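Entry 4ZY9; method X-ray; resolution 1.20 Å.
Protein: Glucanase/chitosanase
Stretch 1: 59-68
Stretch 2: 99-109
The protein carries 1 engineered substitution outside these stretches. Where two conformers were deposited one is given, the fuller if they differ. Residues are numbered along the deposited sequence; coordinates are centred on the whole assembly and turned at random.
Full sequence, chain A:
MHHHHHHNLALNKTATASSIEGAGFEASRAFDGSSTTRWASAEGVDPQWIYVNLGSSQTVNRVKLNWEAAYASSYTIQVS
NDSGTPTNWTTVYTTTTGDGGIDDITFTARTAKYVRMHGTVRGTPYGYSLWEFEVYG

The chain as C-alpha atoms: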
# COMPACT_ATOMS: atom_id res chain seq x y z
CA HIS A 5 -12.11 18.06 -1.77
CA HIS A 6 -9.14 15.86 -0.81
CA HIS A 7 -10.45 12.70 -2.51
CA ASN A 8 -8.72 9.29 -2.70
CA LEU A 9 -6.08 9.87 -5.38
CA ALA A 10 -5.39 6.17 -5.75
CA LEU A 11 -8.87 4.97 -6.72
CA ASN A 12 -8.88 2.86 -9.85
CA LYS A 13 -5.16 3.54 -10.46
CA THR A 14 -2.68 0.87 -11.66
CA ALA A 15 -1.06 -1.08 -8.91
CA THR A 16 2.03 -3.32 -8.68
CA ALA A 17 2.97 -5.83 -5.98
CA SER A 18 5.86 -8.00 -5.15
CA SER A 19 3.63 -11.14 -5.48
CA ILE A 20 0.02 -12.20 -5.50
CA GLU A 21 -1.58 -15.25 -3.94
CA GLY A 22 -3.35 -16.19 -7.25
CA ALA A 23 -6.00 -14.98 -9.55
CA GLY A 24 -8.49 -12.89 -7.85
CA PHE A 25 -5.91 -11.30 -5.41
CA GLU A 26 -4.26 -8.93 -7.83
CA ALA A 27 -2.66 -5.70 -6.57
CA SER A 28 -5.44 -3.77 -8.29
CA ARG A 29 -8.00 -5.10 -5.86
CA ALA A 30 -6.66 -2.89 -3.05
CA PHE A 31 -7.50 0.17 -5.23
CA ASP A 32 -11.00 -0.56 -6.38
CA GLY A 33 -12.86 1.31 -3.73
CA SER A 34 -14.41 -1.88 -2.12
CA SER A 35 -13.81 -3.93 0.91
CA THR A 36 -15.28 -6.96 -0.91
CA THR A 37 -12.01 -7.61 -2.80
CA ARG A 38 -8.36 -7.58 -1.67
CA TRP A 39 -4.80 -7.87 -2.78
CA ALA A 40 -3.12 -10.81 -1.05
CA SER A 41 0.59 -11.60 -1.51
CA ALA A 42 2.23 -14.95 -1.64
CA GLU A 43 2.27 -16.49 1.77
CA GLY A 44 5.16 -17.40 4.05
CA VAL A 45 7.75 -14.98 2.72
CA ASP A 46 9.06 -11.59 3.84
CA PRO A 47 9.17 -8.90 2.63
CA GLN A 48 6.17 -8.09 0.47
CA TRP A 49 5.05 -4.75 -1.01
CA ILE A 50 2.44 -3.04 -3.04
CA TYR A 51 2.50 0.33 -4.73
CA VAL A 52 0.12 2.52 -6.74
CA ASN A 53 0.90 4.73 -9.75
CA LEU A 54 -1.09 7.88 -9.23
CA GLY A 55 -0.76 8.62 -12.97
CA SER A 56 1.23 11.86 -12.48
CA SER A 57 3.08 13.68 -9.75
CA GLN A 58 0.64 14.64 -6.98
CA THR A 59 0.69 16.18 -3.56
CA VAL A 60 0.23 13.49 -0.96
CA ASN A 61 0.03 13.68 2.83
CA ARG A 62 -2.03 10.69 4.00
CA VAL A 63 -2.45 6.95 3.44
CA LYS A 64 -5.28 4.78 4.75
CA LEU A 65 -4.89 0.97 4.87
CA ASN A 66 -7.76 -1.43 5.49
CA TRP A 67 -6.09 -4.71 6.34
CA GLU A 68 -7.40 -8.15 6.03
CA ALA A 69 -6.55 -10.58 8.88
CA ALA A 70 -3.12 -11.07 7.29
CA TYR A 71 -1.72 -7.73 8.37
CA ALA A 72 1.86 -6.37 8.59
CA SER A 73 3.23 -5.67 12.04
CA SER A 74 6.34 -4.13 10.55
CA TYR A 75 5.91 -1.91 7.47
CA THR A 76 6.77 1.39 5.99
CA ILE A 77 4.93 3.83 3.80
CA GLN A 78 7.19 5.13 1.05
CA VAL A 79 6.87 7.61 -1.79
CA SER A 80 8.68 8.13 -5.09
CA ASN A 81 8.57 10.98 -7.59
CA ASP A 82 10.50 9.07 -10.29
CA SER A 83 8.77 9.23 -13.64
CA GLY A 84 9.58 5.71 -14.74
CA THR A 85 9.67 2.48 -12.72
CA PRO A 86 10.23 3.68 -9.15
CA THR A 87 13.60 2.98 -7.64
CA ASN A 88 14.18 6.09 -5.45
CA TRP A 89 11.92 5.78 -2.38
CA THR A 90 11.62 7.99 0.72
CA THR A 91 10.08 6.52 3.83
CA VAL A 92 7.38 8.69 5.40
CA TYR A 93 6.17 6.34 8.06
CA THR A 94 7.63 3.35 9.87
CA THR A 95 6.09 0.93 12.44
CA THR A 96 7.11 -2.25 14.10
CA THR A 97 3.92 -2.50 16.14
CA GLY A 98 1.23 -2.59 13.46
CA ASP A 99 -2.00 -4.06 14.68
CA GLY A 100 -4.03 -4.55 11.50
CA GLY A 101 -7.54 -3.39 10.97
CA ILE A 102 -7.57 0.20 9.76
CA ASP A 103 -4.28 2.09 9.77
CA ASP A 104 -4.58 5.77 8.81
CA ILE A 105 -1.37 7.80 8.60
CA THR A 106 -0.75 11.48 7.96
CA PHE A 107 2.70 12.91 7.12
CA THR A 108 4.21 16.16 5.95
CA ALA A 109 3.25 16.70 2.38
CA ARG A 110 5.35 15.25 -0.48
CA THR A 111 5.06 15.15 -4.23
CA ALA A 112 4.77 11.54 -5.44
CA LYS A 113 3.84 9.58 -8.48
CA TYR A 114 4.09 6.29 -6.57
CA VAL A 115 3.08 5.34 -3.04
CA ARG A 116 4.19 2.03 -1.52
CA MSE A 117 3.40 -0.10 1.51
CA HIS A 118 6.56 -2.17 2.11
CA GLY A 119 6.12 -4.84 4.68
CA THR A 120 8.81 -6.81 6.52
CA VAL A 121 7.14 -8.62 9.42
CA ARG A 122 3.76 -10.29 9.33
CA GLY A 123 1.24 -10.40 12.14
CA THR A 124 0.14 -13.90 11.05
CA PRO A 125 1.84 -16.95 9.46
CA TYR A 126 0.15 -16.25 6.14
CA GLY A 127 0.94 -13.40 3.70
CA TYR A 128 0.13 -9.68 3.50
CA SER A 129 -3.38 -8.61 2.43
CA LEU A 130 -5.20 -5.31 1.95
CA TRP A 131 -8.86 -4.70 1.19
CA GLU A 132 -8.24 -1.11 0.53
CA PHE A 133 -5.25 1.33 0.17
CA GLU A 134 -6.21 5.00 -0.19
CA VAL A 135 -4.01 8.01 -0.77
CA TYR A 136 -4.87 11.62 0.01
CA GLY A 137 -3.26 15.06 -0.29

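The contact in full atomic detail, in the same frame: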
# COMPACT_ATOMS: atom_id res chain seq x y z
N THR A 59 0.46 15.93 -4.91
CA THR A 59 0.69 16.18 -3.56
C THR A 59 0.05 15.07 -2.73
O THR A 59 -1.15 14.85 -2.93
CB THR A 59 0.10 17.57 -3.22
OG1 THR A 59 0.86 18.53 -3.95
CG2 THR A 59 0.34 17.82 -1.78
N VAL A 60 0.76 14.51 -1.83
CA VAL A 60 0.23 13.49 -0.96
C VAL A 60 0.66 13.74 0.47
O VAL A 60 1.83 14.16 0.77
CB VAL A 60 0.62 12.08 -1.38
CG1 VAL A 60 0.42 11.76 -2.80
CG2 VAL A 60 2.03 11.92 -1.15
N ASN A 61 -0.28 13.54 1.44
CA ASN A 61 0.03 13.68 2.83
C ASN A 61 -0.58 12.63 3.70
O ASN A 61 -0.47 12.69 4.94
CB ASN A 61 -0.32 15.06 3.30
CG ASN A 61 -1.81 15.28 3.34
OD1 ASN A 61 -2.63 14.49 3.01
ND2 ASN A 61 -2.19 16.50 3.81
N ARG A 62 -1.30 11.62 3.15
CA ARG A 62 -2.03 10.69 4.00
C ARG A 62 -2.23 9.36 3.26
O ARG A 62 -2.52 9.38 2.05
CB ARG A 62 -3.33 11.29 4.47
CG ARG A 62 -4.29 10.37 5.05
CD ARG A 62 -5.69 10.97 5.40
NE ARG A 62 -6.66 10.01 5.87
CZ ARG A 62 -7.93 9.99 5.48
NH1 ARG A 62 -8.46 10.93 4.74
NH2 ARG A 62 -8.72 9.00 5.94
N VAL A 63 -2.12 8.27 3.99
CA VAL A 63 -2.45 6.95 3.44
C VAL A 63 -3.33 6.25 4.43
O VAL A 63 -3.08 6.26 5.67
CB VAL A 63 -1.18 6.08 3.27
CG1 VAL A 63 -1.48 4.62 2.97
CG2 VAL A 63 -0.36 6.59 2.12
N LYS A 64 -4.42 5.64 3.93
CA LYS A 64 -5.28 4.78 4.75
C LYS A 64 -5.21 3.35 4.25
O LYS A 64 -5.41 3.07 3.03
CB LYS A 64 -6.70 5.30 4.78
CG LYS A 64 -7.56 4.51 5.72
CD LYS A 64 -9.06 5.06 5.67
CE LYS A 64 -10.12 4.07 6.14
NZ LYS A 64 -11.57 4.19 5.82
N LEU A 65 -4.94 2.43 5.12
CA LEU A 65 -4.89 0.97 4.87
C LEU A 65 -6.02 0.25 5.56
O LEU A 65 -6.21 0.47 6.82
CB LEU A 65 -3.62 0.40 5.28
CG LEU A 65 -2.33 1.05 4.71
CD1 LEU A 65 -1.09 0.43 5.29
CD2 LEU A 65 -2.26 0.91 3.19
N ASN A 66 -6.78 -0.56 4.88
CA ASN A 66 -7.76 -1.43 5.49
C ASN A 66 -7.30 -2.85 5.33
O ASN A 66 -7.41 -3.44 4.23
CB ASN A 66 -9.10 -1.22 4.85
CG ASN A 66 -10.18 -2.16 5.43
OD1 ASN A 66 -9.97 -2.86 6.34
ND2 ASN A 66 -11.40 -2.00 4.87
N TRP A 67 -6.65 -3.37 6.35
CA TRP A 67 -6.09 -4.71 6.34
C TRP A 67 -7.03 -5.82 6.42
O TRP A 67 -8.03 -5.73 7.20
CB TRP A 67 -5.11 -4.83 7.50
CG TRP A 67 -3.87 -3.97 7.46
CD1 TRP A 67 -3.63 -2.88 8.13
CD2 TRP A 67 -2.66 -4.27 6.73
NE1 TRP A 67 -2.39 -2.39 7.85
CE2 TRP A 67 -1.80 -3.23 6.94
CE3 TRP A 67 -2.25 -5.25 5.79
CZ2 TRP A 67 -0.49 -3.22 6.41
CZ3 TRP A 67 -1.00 -5.23 5.30
CH2 TRP A 67 -0.15 -4.22 5.55
N GLU A 68 -6.78 -6.92 5.72
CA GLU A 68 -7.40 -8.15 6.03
C GLU A 68 -6.67 -8.76 7.28
O GLU A 68 -5.74 -8.22 7.77
CB GLU A 68 -7.40 -9.01 4.76
CG GLU A 68 -8.19 -10.37 4.79
CD GLU A 68 -7.34 -11.56 5.09
OE1 GLU A 68 -6.10 -11.54 5.13
OE2 GLU A 68 -7.99 -12.62 5.37
N ASP A 99 -0.97 -3.30 14.03
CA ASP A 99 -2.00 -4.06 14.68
C ASP A 99 -3.13 -4.41 13.75
O ASP A 99 -4.14 -4.92 14.20
CB ASP A 99 -2.56 -3.33 15.93
CG ASP A 99 -3.29 -2.05 15.56
OD1 ASP A 99 -3.33 -1.57 14.47
OD2 ASP A 99 -3.91 -1.39 16.51
N GLY A 100 -3.03 -4.20 12.44
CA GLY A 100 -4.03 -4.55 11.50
C GLY A 100 -5.25 -3.64 11.55
O GLY A 100 -5.20 -2.51 12.02
N GLY A 101 -6.33 -4.17 11.08
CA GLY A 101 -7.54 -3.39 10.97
C GLY A 101 -7.39 -2.22 10.09
O GLY A 101 -6.81 -2.31 9.00
N ILE A 102 -7.85 -1.04 10.52
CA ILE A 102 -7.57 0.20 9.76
C ILE A 102 -6.35 0.84 10.30
O ILE A 102 -6.21 0.91 11.62
CB ILE A 102 -8.81 1.16 9.90
CG1 ILE A 102 -10.05 0.51 9.31
CG2 ILE A 102 -8.50 2.48 9.31
CD1 ILE A 102 -11.38 1.13 9.64
N ASP A 103 -5.43 1.26 9.45
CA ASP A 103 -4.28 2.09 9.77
C ASP A 103 -4.46 3.33 9.01
O ASP A 103 -4.74 3.26 7.80
CB ASP A 103 -2.97 1.44 9.44
CG ASP A 103 -2.62 0.29 10.35
OD1 ASP A 103 -3.27 0.10 11.41
OD2 ASP A 103 -1.67 -0.45 9.92
N ASP A 104 -4.36 4.51 9.55
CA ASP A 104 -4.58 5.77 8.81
C ASP A 104 -3.46 6.71 9.23
O ASP A 104 -3.38 6.99 10.49
CB ASP A 104 -5.99 6.26 9.08
CG ASP A 104 -6.43 7.37 8.18
OD1 ASP A 104 -5.62 8.05 7.57
OD2 ASP A 104 -7.60 7.66 8.21
N ILE A 105 -2.61 7.13 8.33
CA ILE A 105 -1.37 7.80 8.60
C ILE A 105 -1.27 9.06 7.84
O ILE A 105 -1.46 9.08 6.65
CB ILE A 105 -0.15 6.91 8.21
CG1 ILE A 105 -0.24 5.50 8.83
CG2 ILE A 105 1.17 7.60 8.48
CD1 ILE A 105 -0.05 4.38 7.85
N THR A 106 -0.97 10.17 8.56
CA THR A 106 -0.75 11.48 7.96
C THR A 106 0.74 11.91 8.13
O THR A 106 1.31 11.60 9.20
CB THR A 106 -1.75 12.48 8.58
OG1 THR A 106 -3.06 12.18 8.10
CG2 THR A 106 -1.45 13.88 8.12
N PHE A 107 1.29 12.51 7.14
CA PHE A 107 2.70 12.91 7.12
C PHE A 107 2.84 14.27 6.47
O PHE A 107 1.92 14.76 5.86
CB PHE A 107 3.59 11.83 6.47
CG PHE A 107 3.03 11.22 5.21
CD1 PHE A 107 2.22 10.15 5.26
CD2 PHE A 107 3.30 11.82 4.05
CE1 PHE A 107 1.73 9.64 4.07
CE2 PHE A 107 2.80 11.30 2.86
CZ PHE A 107 1.96 10.24 2.91
N THR A 108 3.99 14.89 6.60
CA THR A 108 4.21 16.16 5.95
C THR A 108 4.14 16.01 4.46
O THR A 108 4.67 14.98 3.88
CB THR A 108 5.55 16.79 6.34
OG1 THR A 108 6.59 15.90 6.19
CG2 THR A 108 5.44 17.30 7.83
N ALA A 109 3.58 16.93 3.77
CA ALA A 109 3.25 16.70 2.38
C ALA A 109 4.47 16.49 1.48
O ALA A 109 5.59 17.08 1.64
CB ALA A 109 2.55 17.91 1.81
O HOH W 1 -6.37 -6.90 10.16

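The strongest polar contact joins R62 to D104 through a two-point salt bridge. R62 NE donates to D104 OD1 at 2.8 Å with an N-H...O angle of 172°, and R62 NH2 donates to D104 OD2 at 2.9 Å and 155°. The carboxylate meets the guanidinium at its edge, near its plane, so two N-H groups can point at two oxygens; R62 reaches it with chi1 to chi3 all t. A second charged acceptor serves W67: its indole NE1 donates to D103 OD2 at 2.9 Å and 147°, again near the ring plane.

Between these side-chain links runs an antiparallel ladder, with strand axes at 157°. V63 and I105 form a reciprocal pair, V63 N to I105 O at 2.9 Å and I105 N to V63 O at 2.8 Å. L65 and D103 repeat the pattern, L65 N to D103 O at 2.8 Å and D103 N to L65 O at 2.9 Å. Single bonds continue it at both ends: F107 N to N61 O at 2.8 Å, and W67 N to G101 O at 2.9 Å. Beyond G101, one water accepts from G101 N (2.9 Å) and donates to E68 O (2.8 Å), bridging the stretches where the direct pairing has stopped.

The non-hydrogen-bonded pairs lie closer, with CA atoms 4.2 Å apart in both R62-T106 and K64-D104, against 5.3 Å in V63-I105. Here CA-H...O contacts supplement the ladder, as from R62 CA to I105 O at 3.2 Å.

Packing is clearest around F107. Its CB leaves sideways, but chi1 near 43° (p) brings the ring back over the first strand, one face covering N61 C. F107 CE2 lies 4.1 Å from V60 CG2, and F107 CE1 lies 4.2 Å from V63 CG2. On the side shared by K64 and I102, K64 CE packs 3.9 Å from I102 CG2.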